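Local coordinates for protein M64R (Myxoma virus, PDB 5CZ3) that belongs to the C7 family of poxvirus host-range proteins and probably helps the virus multiply in different cell types, at residues Val52-Ile66 and Ala81-Ile93. Numbering follows the deposited sequence.
Sequences VLEPDWENIVEAKPI and AKTHTSLIYKVVI
Thr85 turns its backbone O toward the edge of the Trp57 indole, 3.5 Å from NE1, while Pro55 packs its CB over one face of that ring. The hairpin turn here is an ST turn, in which the small hydroxyl of Thr83 accepts from the backbone N of both Thr85 and Ser86. Ser86 OG lies 3.2 Å from Glu54 CG, and this short side chain is bridged by one water to Glu54 OE2, which also forms a salt bridge with Arg150. Leu87 and Leu53 make an antiparallel hydrogen-bonded pair: Leu87 N gives to Leu53 O at 2.6 Å, and Leu53 N to Leu87 O at 2.8 Å. Their side chains run side by side, and branched Leu87 reaches Pro55 CG with CD1 at 3.7 Å and also meets Ala63 CB. Tyr89 suits its place because its flat ring offers one face to Ile66 CG1, a CH-pi contact 4.3 Å from the centroid, and an edge to Leu53 CD2. Strand 87-95 sits between strands 79-82 and 45-54 in one sheet of the beta-sandwich, and the chain following strand 45-54 folds back over Leu87 and Tyr89 before entering strand 67-70 of the other sheet.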
ATOM      1  N   VAL A  52      -1.813  -2.524  -6.378  1.00 39.88           N
ATOM      2  CA  VAL A  52      -2.295  -3.698  -7.091  1.00 40.64           C
ATOM      3  C   VAL A  52      -2.676  -4.787  -6.098  1.00 42.06           C
ATOM      4  O   VAL A  52      -1.814  -5.452  -5.525  1.00 43.94           O
ATOM      5  CB  VAL A  52      -1.246  -4.234  -8.075  1.00 41.91           C
ATOM      6  CG1 VAL A  52      -1.785  -5.455  -8.805  1.00 42.76           C
ATOM      7  CG2 VAL A  52      -0.843  -3.143  -9.063  1.00 40.75           C
ATOM      8  N   LEU A  53      -3.978  -4.957  -5.896  1.00 42.53           N
ATOM      9  CA  LEU A  53      -4.491  -5.910  -4.920  1.00 45.20           C
ATOM     10  C   LEU A  53      -4.970  -7.194  -5.585  1.00 48.52           C
ATOM     11  O   LEU A  53      -5.709  -7.156  -6.569  1.00 48.23           O
ATOM     12  CB  LEU A  53      -5.632  -5.282  -4.117  1.00 43.83           C
ATOM     13  CG  LEU A  53      -6.343  -6.180  -3.103  1.00 45.93           C
ATOM     14  CD1 LEU A  53      -5.399  -6.573  -1.976  1.00 47.13           C
ATOM     15  CD2 LEU A  53      -7.587  -5.496  -2.552  1.00 45.88           C
ATOM     16  N   GLU A  54      -4.543  -8.328  -5.042  1.00 52.22           N
ATOM     17  CA  GLU A  54      -4.985  -9.627  -5.531  1.00 54.72           C
ATOM     18  C   GLU A  54      -5.603 -10.433  -4.396  1.00 53.80           C
ATOM     19  O   GLU A  54      -4.917 -11.224  -3.746  1.00 55.89           O
ATOM     20  CB  GLU A  54      -3.821 -10.394  -6.157  1.00 59.21           C
ATOM     21  CG  GLU A  54      -3.192  -9.686  -7.339  1.00 60.25           C
ATOM     22  CD  GLU A  54      -1.878 -10.311  -7.759  1.00 63.83           C
ATOM     23  OE1 GLU A  54      -1.752 -11.550  -7.663  1.00 69.25           O
ATOM     24  OE2 GLU A  54      -0.972  -9.563  -8.180  1.00 61.37           O
ATOM     25  N   PRO A  55      -6.905 -10.224  -4.150  1.00 50.54           N
ATOM     26  CA  PRO A  55      -7.640 -10.884  -3.066  1.00 51.33           C
ATOM     27  C   PRO A  55      -7.611 -12.403  -3.171  1.00 54.66           C
ATOM     28  O   PRO A  55      -7.627 -12.947  -4.274  1.00 54.71           O
ATOM     29  CB  PRO A  55      -9.070 -10.360  -3.242  1.00 49.95           C
ATOM     30  CG  PRO A  55      -8.917  -9.077  -3.973  1.00 46.98           C
ATOM     31  CD  PRO A  55      -7.758  -9.285  -4.897  1.00 47.08           C
ATOM     32  N   ASP A  56      -7.566 -13.073  -2.025  1.00 58.18           N
ATOM     33  CA  ASP A  56      -7.646 -14.525  -1.982  1.00 62.80           C
ATOM     34  C   ASP A  56      -9.108 -14.942  -2.105  1.00 64.87           C
ATOM     35  O   ASP A  56      -9.746 -15.304  -1.117  1.00 66.95           O
ATOM     36  CB  ASP A  56      -7.027 -15.059  -0.688  1.00 66.64           C
ATOM     37  CG  ASP A  56      -6.848 -16.563  -0.699  1.00 72.35           C
ATOM     38  OD1 ASP A  56      -7.075 -17.189  -1.756  1.00 74.93           O
ATOM     39  OD2 ASP A  56      -6.471 -17.121   0.354  1.00 74.92           O
ATOM     40  N   TRP A  57      -9.624 -14.883  -3.330  1.00 66.89           N
ATOM     41  CA  TRP A  57     -11.050 -15.065  -3.596  1.00 71.04           C
ATOM     42  C   TRP A  57     -11.608 -16.393  -3.088  1.00 73.17           C
ATOM     43  O   TRP A  57     -12.753 -16.457  -2.641  1.00 75.04           O
ATOM     44  CB  TRP A  57     -11.325 -14.943  -5.098  1.00 71.80           C
ATOM     45  CG  TRP A  57     -11.012 -13.588  -5.673  1.00 65.84           C
ATOM     46  CD1 TRP A  57      -9.994 -13.276  -6.528  1.00 61.64           C
ATOM     47  CD2 TRP A  57     -11.724 -12.366  -5.435  1.00 62.62           C
ATOM     48  NE1 TRP A  57     -10.028 -11.938  -6.837  1.00 61.26           N
ATOM     49  CE2 TRP A  57     -11.080 -11.357  -6.179  1.00 61.68           C
ATOM     50  CE3 TRP A  57     -12.842 -12.029  -4.666  1.00 63.45           C
ATOM     51  CZ2 TRP A  57     -11.517 -10.034  -6.175  1.00 62.07           C
ATOM     52  CZ3 TRP A  57     -13.274 -10.714  -4.664  1.00 63.44           C
ATOM     53  CH2 TRP A  57     -12.612  -9.733  -5.413  1.00 62.79           C
ATOM     54  N   GLU A  58     -10.799 -17.447  -3.151  1.00 73.25           N
ATOM     55  CA  GLU A  58     -11.257 -18.776  -2.760  1.00 76.82           C
ATOM     56  C   GLU A  58     -11.560 -18.880  -1.267  1.00 75.72           C
ATOM     57  O   GLU A  58     -12.275 -19.782  -0.834  1.00 78.40           O
ATOM     58  CB  GLU A  58     -10.220 -19.835  -3.141  1.00 79.48           C
ATOM     59  CG  GLU A  58      -9.957 -19.956  -4.630  1.00 83.60           C
ATOM     60  CD  GLU A  58      -9.292 -21.269  -4.990  1.00 86.33           C
ATOM     61  N   ASN A  59     -11.021 -17.952  -0.484  1.00 72.17           N
ATOM     62  CA  ASN A  59     -11.137 -18.035   0.967  1.00 71.97           C
ATOM     63  C   ASN A  59     -11.871 -16.852   1.590  1.00 71.54           C
ATOM     64  O   ASN A  59     -11.851 -16.671   2.808  1.00 71.58           O
ATOM     65  CB  ASN A  59      -9.746 -18.169   1.584  1.00 69.39           C
ATOM     66  CG  ASN A  59      -8.970 -19.338   1.013  1.00 69.56           C
ATOM     67  OD1 ASN A  59      -9.534 -20.399   0.743  1.00 72.57           O
ATOM     68  ND2 ASN A  59      -7.670 -19.149   0.816  1.00 67.18           N
ATOM     69  N   ILE A  60     -12.521 -16.049   0.753  1.00 71.15           N
ATOM     70  CA  ILE A  60     -13.312 -14.923   1.238  1.00 70.42           C
ATOM     71  C   ILE A  60     -14.677 -14.882   0.564  1.00 73.90           C
ATOM     72  O   ILE A  60     -14.854 -15.411  -0.533  1.00 68.14           O
ATOM     73  CB  ILE A  60     -12.600 -13.575   1.000  1.00 66.13           C
ATOM     74  CG1 ILE A  60     -12.351 -13.360  -0.497  1.00 64.74           C
ATOM     75  CG2 ILE A  60     -11.299 -13.507   1.788  1.00 57.85           C
ATOM     76  CD1 ILE A  60     -11.646 -12.061  -0.822  1.00 57.50           C
ATOM     77  N   VAL A  61     -15.643 -14.259   1.229  1.00 75.59           N
ATOM     78  CA  VAL A  61     -16.959 -14.057   0.639  1.00 78.89           C
ATOM     79  C   VAL A  61     -16.933 -12.820  -0.250  1.00 77.74           C
ATOM     80  O   VAL A  61     -17.641 -12.746  -1.255  1.00 80.12           O
ATOM     81  CB  VAL A  61     -18.058 -13.910   1.714  1.00 81.75           C
ATOM     82  CG1 VAL A  61     -18.292 -15.238   2.417  1.00 84.67           C
ATOM     83  CG2 VAL A  61     -17.688 -12.828   2.720  1.00 79.23           C
ATOM     84  N   GLU A  62     -16.093 -11.861   0.125  1.00 75.37           N
ATOM     85  CA  GLU A  62     -15.929 -10.620  -0.619  1.00 76.21           C
ATOM     86  C   GLU A  62     -14.670  -9.896  -0.155  1.00 72.59           C
ATOM     87  O   GLU A  62     -14.228 -10.070   0.982  1.00 71.04           O
ATOM     88  CB  GLU A  62     -17.153  -9.717  -0.451  1.00 80.06           C
ATOM     89  CG  GLU A  62     -17.548  -9.470   0.995  1.00 81.85           C
ATOM     90  CD  GLU A  62     -18.717  -8.515   1.125  1.00 86.29           C
ATOM     91  OE1 GLU A  62     -19.238  -8.064   0.083  1.00 89.14           O
ATOM     92  OE2 GLU A  62     -19.117  -8.215   2.270  1.00 89.47           O
ATOM     93  N   ALA A  63     -14.094  -9.089  -1.037  1.00 64.62           N
ATOM     94  CA  ALA A  63     -12.896  -8.328  -0.703  1.00 51.38           C
ATOM     95  C   ALA A  63     -13.264  -6.970  -0.116  1.00 60.22           C
ATOM     96  O   ALA A  63     -14.016  -6.206  -0.720  1.00 63.68           O
ATOM     97  CB  ALA A  63     -12.016  -8.156  -1.931  1.00 52.30           C
ATOM     98  N   LYS A  64     -12.732  -6.681   1.068  1.00 56.65           N
ATOM     99  CA  LYS A  64     -12.958  -5.400   1.729  1.00 55.70           C
ATOM    100  C   LYS A  64     -12.399  -4.258   0.884  1.00 57.03           C
ATOM    101  O   LYS A  64     -11.509  -4.474   0.063  1.00 59.39           O
ATOM    102  CB  LYS A  64     -12.312  -5.395   3.117  1.00 53.55           C
ATOM    103  CG  LYS A  64     -12.659  -6.603   3.977  1.00 53.60           C
ATOM    104  CD  LYS A  64     -12.014  -6.506   5.351  1.00 53.39           C
ATOM    105  CE  LYS A  64     -12.142  -7.813   6.116  1.00 55.03           C
ATOM    106  NZ  LYS A  64     -11.428  -7.771   7.422  1.00 54.99           N
ATOM    107  N   PRO A  65     -12.920  -3.038   1.070  1.00 56.97           N
ATOM    108  CA  PRO A  65     -12.324  -1.914   0.340  1.00 56.71           C
ATOM    109  C   PRO A  65     -11.000  -1.484   0.961  1.00 53.03           C
ATOM    110  O   PRO A  65     -10.734  -1.816   2.116  1.00 51.36           O
ATOM    111  CB  PRO A  65     -13.374  -0.800   0.476  1.00 59.32           C
ATOM    112  CG  PRO A  65     -14.601  -1.457   1.055  1.00 61.21           C
ATOM    113  CD  PRO A  65     -14.110  -2.631   1.831  1.00 58.61           C
ATOM    114  N   ILE A  66     -10.178  -0.767   0.202  1.00 52.63           N
ATOM    115  CA  ILE A  66      -8.986  -0.143   0.762  1.00 50.95           C
ATOM    116  C   ILE A  66      -9.280   1.317   1.068  1.00 51.60           C
ATOM    117  O   ILE A  66      -9.733   2.060   0.198  1.00 52.90           O
ATOM    118  CB  ILE A  66      -7.776  -0.221  -0.188  1.00 51.32           C
ATOM    119  CG1 ILE A  66      -7.417  -1.675  -0.490  1.00 51.02           C
ATOM    120  CG2 ILE A  66      -6.584   0.510   0.413  1.00 50.02           C
ATOM    121  CD1 ILE A  66      -6.131  -1.838  -1.270  1.00 48.56           C
ATOM    122  N   ALA A  81      -9.408   0.199 -11.954  1.00 53.16           N
ATOM    123  CA  ALA A  81      -9.310  -0.870 -12.946  1.00 56.50           C
ATOM    124  C   ALA A  81      -9.402  -2.264 -12.332  1.00 57.61           C
ATOM    125  O   ALA A  81      -8.999  -2.480 -11.191  1.00 55.71           O
ATOM    126  CB  ALA A  81      -8.015  -0.734 -13.734  1.00 56.93           C
ATOM    127  N   LYS A  82      -9.934  -3.207 -13.107  1.00 61.40           N
ATOM    128  CA  LYS A  82     -10.021  -4.601 -12.684  1.00 63.64           C
ATOM    129  C   LYS A  82      -9.475  -5.547 -13.751  1.00 66.98           C
ATOM    130  O   LYS A  82      -9.740  -5.371 -14.939  1.00 69.54           O
ATOM    131  CB  LYS A  82     -11.471  -4.988 -12.365  1.00 66.11           C
ATOM    132  CG  LYS A  82     -12.087  -4.308 -11.155  1.00 65.28           C
ATOM    133  CD  LYS A  82     -13.530  -4.760 -10.965  1.00 68.43           C
ATOM    134  CE  LYS A  82     -14.163  -4.111  -9.743  1.00 72.79           C
ATOM    135  N   THR A  83      -8.708  -6.544 -13.323  1.00 67.23           N
ATOM    136  CA  THR A  83      -8.367  -7.664 -14.192  1.00 70.59           C
ATOM    137  C   THR A  83      -9.174  -8.862 -13.727  1.00 72.60           C
ATOM    138  O   THR A  83     -10.119  -8.715 -12.957  1.00 72.04           O
ATOM    139  CB  THR A  83      -6.865  -8.007 -14.169  1.00 70.23           C
ATOM    140  OG1 THR A  83      -6.572  -8.827 -13.030  1.00 69.14           O
ATOM    141  CG2 THR A  83      -6.024  -6.741 -14.128  1.00 67.83           C
ATOM    142  N   HIS A  84      -8.800 -10.050 -14.177  1.00 75.77           N
ATOM    143  CA  HIS A  84      -9.550 -11.248 -13.824  1.00 78.43           C
ATOM    144  C   HIS A  84      -9.246 -11.658 -12.386  1.00 76.63           C
ATOM    145  O   HIS A  84     -10.016 -12.387 -11.762  1.00 78.57           O
ATOM    146  N   THR A  85      -8.127 -11.166 -11.863  1.00 73.61           N
ATOM    147  CA  THR A  85      -7.661 -11.560 -10.540  1.00 72.44           C
ATOM    148  C   THR A  85      -7.259 -10.367  -9.679  1.00 67.86           C
ATOM    149  O   THR A  85      -7.248 -10.455  -8.451  1.00 68.03           O
ATOM    150  CB  THR A  85      -6.459 -12.517 -10.645  1.00 75.83           C
ATOM    151  OG1 THR A  85      -5.512 -11.990 -11.583  1.00 77.57           O
ATOM    152  CG2 THR A  85      -6.914 -13.887 -11.115  1.00 80.25           C
ATOM    153  N   SER A  86      -6.933  -9.254 -10.329  1.00 64.17           N
ATOM    154  CA  SER A  86      -6.387  -8.094  -9.633  1.00 59.03           C
ATOM    155  C   SER A  86      -7.356  -6.922  -9.548  1.00 55.93           C
ATOM    156  O   SER A  86      -8.111  -6.651 -10.481  1.00 57.91           O
ATOM    157  CB  SER A  86      -5.098  -7.631 -10.316  1.00 58.79           C
ATOM    158  OG  SER A  86      -4.110  -8.644 -10.274  1.00 60.84           O
ATOM    159  N   LEU A  87      -7.322  -6.236  -8.412  1.00 51.47           N
ATOM    160  CA  LEU A  87      -8.008  -4.962  -8.241  1.00 48.26           C
ATOM    161  C   LEU A  87      -6.959  -3.857  -8.238  1.00 46.29           C
ATOM    162  O   LEU A  87      -5.978  -3.928  -7.497  1.00 44.98           O
ATOM    163  CB  LEU A  87      -8.821  -4.941  -6.944  1.00 45.88           C
ATOM    164  CG  LEU A  87      -9.876  -6.034  -6.751  1.00 47.23           C
ATOM    165  CD1 LEU A  87     -10.427  -6.005  -5.334  1.00 45.88           C
ATOM    166  CD2 LEU A  87     -10.998  -5.879  -7.765  1.00 47.99           C
ATOM    167  N   ILE A  88      -7.159  -2.839  -9.067  1.00 46.50           N
ATOM    168  CA  ILE A  88      -6.150  -1.800  -9.235  1.00 45.46           C
ATOM    169  C   ILE A  88      -6.629  -0.441  -8.735  1.00 45.53           C
ATOM    170  O   ILE A  88      -7.484   0.194  -9.351  1.00 47.05           O
ATOM    171  CB  ILE A  88      -5.725  -1.679 -10.709  1.00 46.26           C
ATOM    172  CG1 ILE A  88      -5.171  -3.017 -11.203  1.00 47.06           C
ATOM    173  CG2 ILE A  88      -4.691  -0.580 -10.877  1.00 45.63           C
ATOM    174  CD1 ILE A  88      -4.966  -3.083 -12.697  1.00 49.63           C
ATOM    175  N   TYR A  89      -6.071  -0.007  -7.610  1.00 44.30           N
ATOM    176  CA  TYR A  89      -6.391   1.297  -7.041  1.00 43.27           C
ATOM    177  C   TYR A  89      -5.360   2.345  -7.454  1.00 40.92           C
ATOM    178  O   TYR A  89      -4.183   2.035  -7.640  1.00 40.14           O
ATOM    179  CB  TYR A  89      -6.458   1.224  -5.513  1.00 44.50           C
ATOM    180  CG  TYR A  89      -7.568   0.360  -4.954  1.00 47.57           C
ATOM    181  CD1 TYR A  89      -7.397  -1.009  -4.793  1.00 49.02           C
ATOM    182  CD2 TYR A  89      -8.778   0.918  -4.563  1.00 48.95           C
ATOM    183  CE1 TYR A  89      -8.405  -1.799  -4.270  1.00 50.43           C
ATOM    184  CE2 TYR A  89      -9.791   0.138  -4.039  1.00 50.36           C
ATOM    185  CZ  TYR A  89      -9.599  -1.220  -3.896  1.00 51.45           C
ATOM    186  OH  TYR A  89     -10.607  -1.998  -3.375  1.00 54.72           O
ATOM    187  N   LYS A  90      -5.809   3.587  -7.589  1.00 40.69           N
ATOM    188  CA  LYS A  90      -4.907   4.699  -7.863  1.00 41.20           C
ATOM    189  C   LYS A  90      -5.343   5.931  -7.085  1.00 43.64           C
ATOM    190  O   LYS A  90      -6.480   6.383  -7.211  1.00 42.76           O
ATOM    191  CB  LYS A  90      -4.856   5.012  -9.360  1.00 40.93           C
ATOM    192  CG  LYS A  90      -3.958   6.195  -9.709  1.00 40.37           C
ATOM    193  CD  LYS A  90      -3.846   6.397 -11.214  1.00 41.06           C
ATOM    194  CE  LYS A  90      -2.956   7.589 -11.547  1.00 41.34           C
ATOM    195  NZ  LYS A  90      -2.776   7.764 -13.016  1.00 43.31           N
ATOM    196  N   VAL A  91      -4.440   6.470  -6.274  1.00 47.26           N
ATOM    197  CA  VAL A  91      -4.744   7.674  -5.516  1.00 51.65           C
ATOM    198  C   VAL A  91      -3.616   8.693  -5.660  1.00 55.07           C
ATOM    199  O   VAL A  91      -2.437   8.339  -5.701  1.00 55.63           O
ATOM    200  CB  VAL A  91      -5.003   7.353  -4.016  1.00 45.77           C
ATOM    201  CG1 VAL A  91      -3.772   6.759  -3.357  1.00 45.35           C
ATOM    202  CG2 VAL A  91      -5.464   8.595  -3.269  1.00 46.69           C
ATOM    203  N   VAL A  92      -3.993   9.961  -5.773  1.00 24.40           N
ATOM    204  CA  VAL A  92      -3.030  11.045  -5.872  1.00 27.41           C
ATOM    205  C   VAL A  92      -3.268  12.045  -4.749  1.00 29.24           C
ATOM    206  O   VAL A  92      -4.372  12.565  -4.593  1.00 38.57           O
ATOM    207  CB  VAL A  92      -3.116  11.760  -7.234  1.00 27.97           C
ATOM    208  CG1 VAL A  92      -2.216  12.985  -7.251  1.00 28.25           C
ATOM    209  CG2 VAL A  92      -2.749  10.800  -8.362  1.00 27.94           C
ATOM    210  N   ILE A  93      -2.232  12.297  -3.958  1.00 57.27           N
ATOM    211  CA  ILE A  93      -2.325  13.264  -2.874  1.00 53.83           C
ATOM    212  C   ILE A  93      -1.445  14.468  -3.162  1.00 53.76           C
ATOM    213  O   ILE A  93      -0.475  14.378  -3.914  1.00 52.57           O
ATOM    214  CB  ILE A  93      -1.913  12.652  -1.524  1.00 51.51           C
ATOM    215  CG1 ILE A  93      -0.462  12.173  -1.577  1.00 49.39           C
ATOM    216  CG2 ILE A  93      -2.841  11.507  -1.155  1.00 50.19           C
ATOM    217  CD1 ILE A  93       0.057  11.642  -0.259  1.00 48.56           C
TER
HETATM  218  O   HOH W   1      -1.142  -8.616 -11.180  1.00 54.66           O